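Local coordinates for protein aminotransferase, class III (Deinococcus radiodurans, PDB 3I4J) that probably transfers amino groups from an amino donor to a carbonyl acceptor using pyridoxal phosphate, at residues C[54-66]-C[291-303]. The protein carries 1 engineered substitution. Residues are numbered along the deposited sequence; the frame is centred on the assembly and turned at random.
With SO4 (sulfate ion), chain E.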
loop_
_atom_site.group_PDB
_atom_site.type_symbol
_atom_site.label_atom_id
_atom_site.label_comp_id
_atom_site.label_asym_id
_atom_site.label_seq_id
_atom_site.Cartn_x
_atom_site.Cartn_y
_atom_site.Cartn_z
ATOM N N MET C 54 -12.529 -12.152 7.770
ATOM C CA MET C 54 -12.199 -10.734 7.825
ATOM C C MET C 54 -13.209 -10.030 8.729
ATOM O O MET C 54 -12.846 -9.170 9.525
ATOM C CB MET C 54 -12.220 -10.123 6.418
ATOM C CG MET C 54 -11.151 -10.691 5.471
ATOM S SD MET C 54 -11.140 -9.930 3.802
ATOM C CE MET C 54 -12.820 -10.078 3.356
ATOM N N ALA C 55 -14.475 -10.415 8.607
ATOM C CA ALA C 55 -15.536 -9.830 9.426
ATOM C C ALA C 55 -15.281 -10.107 10.904
ATOM O O ALA C 55 -15.427 -9.225 11.754
ATOM C CB ALA C 55 -16.890 -10.407 9.012
ATOM N N ALA C 56 -14.894 -11.339 11.216
ATOM C CA ALA C 56 -14.618 -11.704 12.599
ATOM C C ALA C 56 -13.454 -10.887 13.162
ATOM O O ALA C 56 -13.493 -10.451 14.313
ATOM C CB ALA C 56 -14.313 -13.199 12.698
ATOM N N GLN C 57 -12.416 -10.668 12.357
ATOM C CA GLN C 57 -11.271 -9.896 12.828
ATOM C C GLN C 57 -11.638 -8.421 13.006
ATOM O O GLN C 57 -11.148 -7.763 13.924
ATOM C CB GLN C 57 -10.089 -10.017 11.854
ATOM C CG GLN C 57 -8.791 -9.394 12.381
ATOM C CD GLN C 57 -8.302 -10.076 13.644
ATOM O OE1 GLN C 57 -8.222 -11.303 13.702
ATOM N NE2 GLN C 57 -7.967 -9.286 14.660
ATOM N N ALA C 58 -12.495 -7.905 12.130
ATOM C CA ALA C 58 -12.913 -6.506 12.220
ATOM C C ALA C 58 -13.705 -6.262 13.508
ATOM O O ALA C 58 -13.579 -5.213 14.150
ATOM C CB ALA C 58 -13.756 -6.134 11.011
ATOM N N ALA C 59 -14.512 -7.246 13.887
ATOM C CA ALA C 59 -15.332 -7.144 15.094
ATOM C C ALA C 59 -14.521 -7.353 16.374
ATOM O O ALA C 59 -14.891 -6.857 17.439
ATOM C CB ALA C 59 -16.475 -8.166 15.028
ATOM N N ARG C 60 -13.413 -8.080 16.264
ATOM C CA ARG C 60 -12.561 -8.379 17.411
ATOM C C ARG C 60 -11.429 -7.370 17.647
ATOM O O ARG C 60 -11.315 -6.808 18.728
ATOM C CB ARG C 60 -11.977 -9.788 17.247
ATOM C CG ARG C 60 -10.982 -10.209 18.319
ATOM C CD ARG C 60 -11.644 -10.352 19.683
ATOM N NE ARG C 60 -10.744 -10.976 20.652
ATOM C CZ ARG C 60 -11.026 -11.138 21.942
ATOM N NH1 ARG C 60 -12.189 -10.720 22.428
ATOM N NH2 ARG C 60 -10.143 -11.714 22.749
ATOM N N LEU C 61 -10.600 -7.148 16.632
ATOM C CA LEU C 61 -9.467 -6.226 16.721
ATOM C C LEU C 61 -9.080 -5.846 15.293
ATOM O O LEU C 61 -8.266 -6.512 14.667
ATOM C CB LEU C 61 -8.275 -6.915 17.393
ATOM C CG LEU C 61 -6.986 -6.088 17.438
ATOM C CD1 LEU C 61 -7.019 -5.163 18.641
ATOM C CD2 LEU C 61 -5.779 -7.013 17.513
ATOM N N PRO C 62 -9.662 -4.763 14.764
ATOM C CA PRO C 62 -9.357 -4.336 13.393
ATOM C C PRO C 62 -8.033 -3.647 13.120
ATOM O O PRO C 62 -7.456 -3.815 12.037
ATOM C CB PRO C 62 -10.517 -3.410 13.067
ATOM C CG PRO C 62 -10.775 -2.755 14.398
ATOM C CD PRO C 62 -10.734 -3.934 15.342
ATOM N N PHE C 63 -7.550 -2.875 14.087
ATOM C CA PHE C 63 -6.344 -2.102 13.861
ATOM C C PHE C 63 -5.448 -1.769 15.043
ATOM O O PHE C 63 -5.907 -1.393 16.117
ATOM C CB PHE C 63 -6.722 -0.768 13.204
ATOM C CG PHE C 63 -5.539 0.092 12.864
ATOM C CD1 PHE C 63 -4.894 -0.051 11.643
ATOM C CD2 PHE C 63 -5.032 1.006 13.788
ATOM C CE1 PHE C 63 -3.755 0.700 11.343
ATOM C CE2 PHE C 63 -3.889 1.761 13.494
ATOM C CZ PHE C 63 -3.255 1.600 12.267
ATOM N N VAL C 64 -4.151 -1.894 14.802
ATOM C CA VAL C 64 -3.133 -1.519 15.766
ATOM C C VAL C 64 -1.988 -1.091 14.878
ATOM O O VAL C 64 -1.829 -1.611 13.764
ATOM C CB VAL C 64 -2.669 -2.686 16.688
ATOM C CG1 VAL C 64 -3.825 -3.162 17.547
ATOM C CG2 VAL C 64 -2.083 -3.820 15.862
ATOM N N HIS C 65 -1.232 -0.100 15.326
ATOM C CA HIS C 65 -0.095 0.360 14.556
ATOM C C HIS C 65 1.083 -0.487 15.031
ATOM O O HIS C 65 1.286 -0.660 16.231
ATOM C CB HIS C 65 0.152 1.847 14.806
ATOM C CG HIS C 65 1.170 2.447 13.891
ATOM N ND1 HIS C 65 2.525 2.290 14.081
ATOM C CD2 HIS C 65 1.030 3.163 12.749
ATOM C CE1 HIS C 65 3.178 2.880 13.096
ATOM N NE2 HIS C 65 2.293 3.417 12.273
ATOM N N GLY C 66 1.835 -1.027 14.077
ATOM C CA GLY C 66 2.965 -1.886 14.388
ATOM C C GLY C 66 4.045 -1.301 15.278
ATOM O O GLY C 66 4.827 -2.046 15.876
ATOM N N MET C 291 12.398 -0.234 10.449
ATOM C CA MET C 291 11.691 0.781 9.667
ATOM C C MET C 291 10.617 1.459 10.528
ATOM O O MET C 291 10.177 0.885 11.526
ATOM C CB MET C 291 11.092 0.140 8.408
ATOM C CG MET C 291 12.174 -0.425 7.478
ATOM S SD MET C 291 11.636 -1.115 5.891
ATOM C CE MET C 291 11.291 0.395 4.989
ATOM N N HIS C 292 10.193 2.667 10.147
ATOM C CA HIS C 292 9.215 3.417 10.947
ATOM C C HIS C 292 7.798 3.665 10.412
ATOM O O HIS C 292 6.824 3.472 11.140
ATOM C CB HIS C 292 9.814 4.771 11.342
ATOM C CG HIS C 292 11.141 4.670 12.029
ATOM N ND1 HIS C 292 12.259 4.148 11.415
ATOM C CD2 HIS C 292 11.530 5.028 13.276
ATOM C CE1 HIS C 292 13.279 4.189 12.255
ATOM N NE2 HIS C 292 12.863 4.719 13.390
ATOM N N GLY C 293 7.673 4.110 9.166
ATOM C CA GLY C 293 6.353 4.395 8.616
ATOM C C GLY C 293 5.362 3.241 8.532
ATOM O O GLY C 293 5.040 2.597 9.535
ATOM N N PHE C 294 4.853 3.013 7.323
ATOM C CA PHE C 294 3.906 1.938 7.033
ATOM C C PHE C 294 2.731 1.846 7.999
ATOM O O PHE C 294 2.666 0.962 8.849
ATOM C CB PHE C 294 4.651 0.604 6.982
ATOM C CG PHE C 294 5.690 0.539 5.903
ATOM C CD1 PHE C 294 5.339 0.738 4.572
ATOM C CD2 PHE C 294 7.022 0.291 6.216
ATOM C CE1 PHE C 294 6.298 0.691 3.564
ATOM C CE2 PHE C 294 7.990 0.241 5.215
ATOM C CZ PHE C 294 7.628 0.441 3.887
ATOM N N THR C 295 1.781 2.757 7.838
ATOM C CA THR C 295 0.612 2.796 8.701
ATOM C C THR C 295 -0.150 1.480 8.790
ATOM O O THR C 295 -0.529 1.048 9.889
ATOM C CB THR C 295 -0.354 3.886 8.240
ATOM O OG1 THR C 295 0.305 5.153 8.322
ATOM C CG2 THR C 295 -1.610 3.896 9.109
ATOM N N TYR C 296 -0.374 0.846 7.642
ATOM C CA TYR C 296 -1.119 -0.405 7.606
ATOM C C TYR C 296 -0.274 -1.677 7.608
ATOM O O TYR C 296 -0.791 -2.760 7.354
ATOM C CB TYR C 296 -2.080 -0.401 6.410
ATOM C CG TYR C 296 -3.374 0.336 6.706
ATOM C CD1 TYR C 296 -4.403 -0.286 7.411
ATOM C CD2 TYR C 296 -3.557 1.662 6.312
ATOM C CE1 TYR C 296 -5.589 0.389 7.717
ATOM C CE2 TYR C 296 -4.743 2.352 6.615
ATOM C CZ TYR C 296 -5.752 1.706 7.315
ATOM O OH TYR C 296 -6.941 2.359 7.598
ATOM N N ALA C 297 1.017 -1.552 7.907
ATOM C CA ALA C 297 1.885 -2.730 7.960
ATOM C C ALA C 297 1.417 -3.597 9.128
ATOM O O ALA C 297 1.315 -3.111 10.256
ATOM C CB ALA C 297 3.321 -2.314 8.176
ATOM N N GLY C 298 1.131 -4.869 8.856
ATOM C CA GLY C 298 0.666 -5.770 9.903
ATOM C C GLY C 298 -0.819 -5.672 10.229
ATOM O O GLY C 298 -1.303 -6.320 11.161
ATOM N N HIS C 299 -1.538 -4.862 9.456
ATOM C CA HIS C 299 -2.978 -4.645 9.626
ATOM C C HIS C 299 -3.714 -5.950 9.961
ATOM O O HIS C 299 -3.739 -6.875 9.151
ATOM C CB HIS C 299 -3.530 -4.026 8.335
ATOM C CG HIS C 299 -5.008 -3.802 8.344
ATOM N ND1 HIS C 299 -5.656 -3.123 9.354
ATOM C CD2 HIS C 299 -5.962 -4.142 7.447
ATOM C CE1 HIS C 299 -6.947 -3.055 9.077
ATOM N NE2 HIS C 299 -7.157 -3.664 7.925
ATOM N N PRO C 300 -4.327 -6.035 11.158
ATOM C CA PRO C 300 -5.046 -7.249 11.558
ATOM C C PRO C 300 -6.073 -7.833 10.593
ATOM O O PRO C 300 -6.075 -9.035 10.353
ATOM C CB PRO C 300 -5.668 -6.856 12.899
ATOM C CG PRO C 300 -4.600 -5.981 13.482
ATOM C CD PRO C 300 -4.230 -5.097 12.292
ATOM N N VAL C 301 -6.956 -7.008 10.045
ATOM C CA VAL C 301 -7.960 -7.551 9.143
ATOM C C VAL C 301 -7.322 -8.114 7.884
ATOM O O VAL C 301 -7.735 -9.161 7.386
ATOM C CB VAL C 301 -9.010 -6.494 8.746
ATOM C CG1 VAL C 301 -10.120 -7.152 7.944
ATOM C CG2 VAL C 301 -9.589 -5.843 9.993
ATOM N N SER C 302 -6.312 -7.418 7.370
ATOM C CA SER C 302 -5.632 -7.874 6.163
ATOM C C SER C 302 -4.847 -9.151 6.445
ATOM O O SER C 302 -4.786 -10.045 5.609
ATOM C CB SER C 302 -4.708 -6.779 5.634
ATOM O OG SER C 302 -5.473 -5.672 5.182
ATOM N N VAL C 303 -4.254 -9.227 7.629
ATOM C CA VAL C 303 -3.496 -10.412 8.018
ATOM C C VAL C 303 -4.459 -11.591 8.165
ATOM O O VAL C 303 -4.151 -12.710 7.751
ATOM C CB VAL C 303 -2.730 -10.158 9.336
ATOM C CG1 VAL C 303 -2.094 -11.452 9.850
ATOM C CG2 VAL C 303 -1.645 -9.112 9.096
HETATM S S SO4 E . 1.477 4.844 4.817
HETATM O O1 SO4 E . 2.122 3.651 4.239
HETATM O O2 SO4 E . 1.636 5.968 3.879
HETATM O O3 SO4 E . 0.033 4.579 4.996
HETATM O O4 SO4 E . 2.107 5.138 6.114
HETATM O O HOH W 1 -0.008 -3.562 12.768
HETATM O O HOH W 2 -1.800 -1.610 10.665
HETATM O O HOH W 3 2.391 5.436 10.176
HETATM O O HOH W 4 1.619 -0.640 11.319
#
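Phe63 extends its ring away from its backbone N (chi1 -177°), bringing the CD1–CE1 edge against a face of Tyr296. The offset edge-to-face pair, centroids 5.6 Å apart and planes at 70°, lies in the dimer interface of a fold type I aminotransferase. The same Phe63 edge meets His299 ND1 and Thr295 O near the ring plane. His299, at the N-cap position of helix 300-315, lies with one face under Tyr296 CD1 and the other over Val301 N.

Where this helix starts, it packs on the end of helix 48-60 and the loop that follows. Pro300 presses CB to within 3.2 Å of Leu61 O and CG against Val64 CG2, while Val301 divides its methyls, CG1 reaching Met54 CB and CG2 touching the CB atoms of Ala58 and Pro62. Gln57 illustrates how a polar chain can serve such apolar packing: bent at chi2 (62°), it lays CG on Pro300 O and turns NE2 back to Leu61 O, a nearly straight 2.8 Å bond in its amide plane. Were Gln57 shortened to an alanine, Leu61 O would probably lose this donor and a gap open beside Pro300.

Farther along, water replaces direct polar contact: one molecule joins Val64 O to Ala297 O, and another accepts from Gly66 N at 2.8 Å within donating distance of Ala297 O. Arg7 of the second subunit binds Gly293 O and Phe294 O, and a sulfate, probably from the crystallisation liquor, binds Thr295 N and OG1 and Ser99 N of that subunit, consistent with the family's cofactor-phosphate site. His65 ND1 pairs with Ser67 N; at the other ring nitrogen, a water in the ring plane lies 2.9 Å from NE2 and donates to Thr295 OG1.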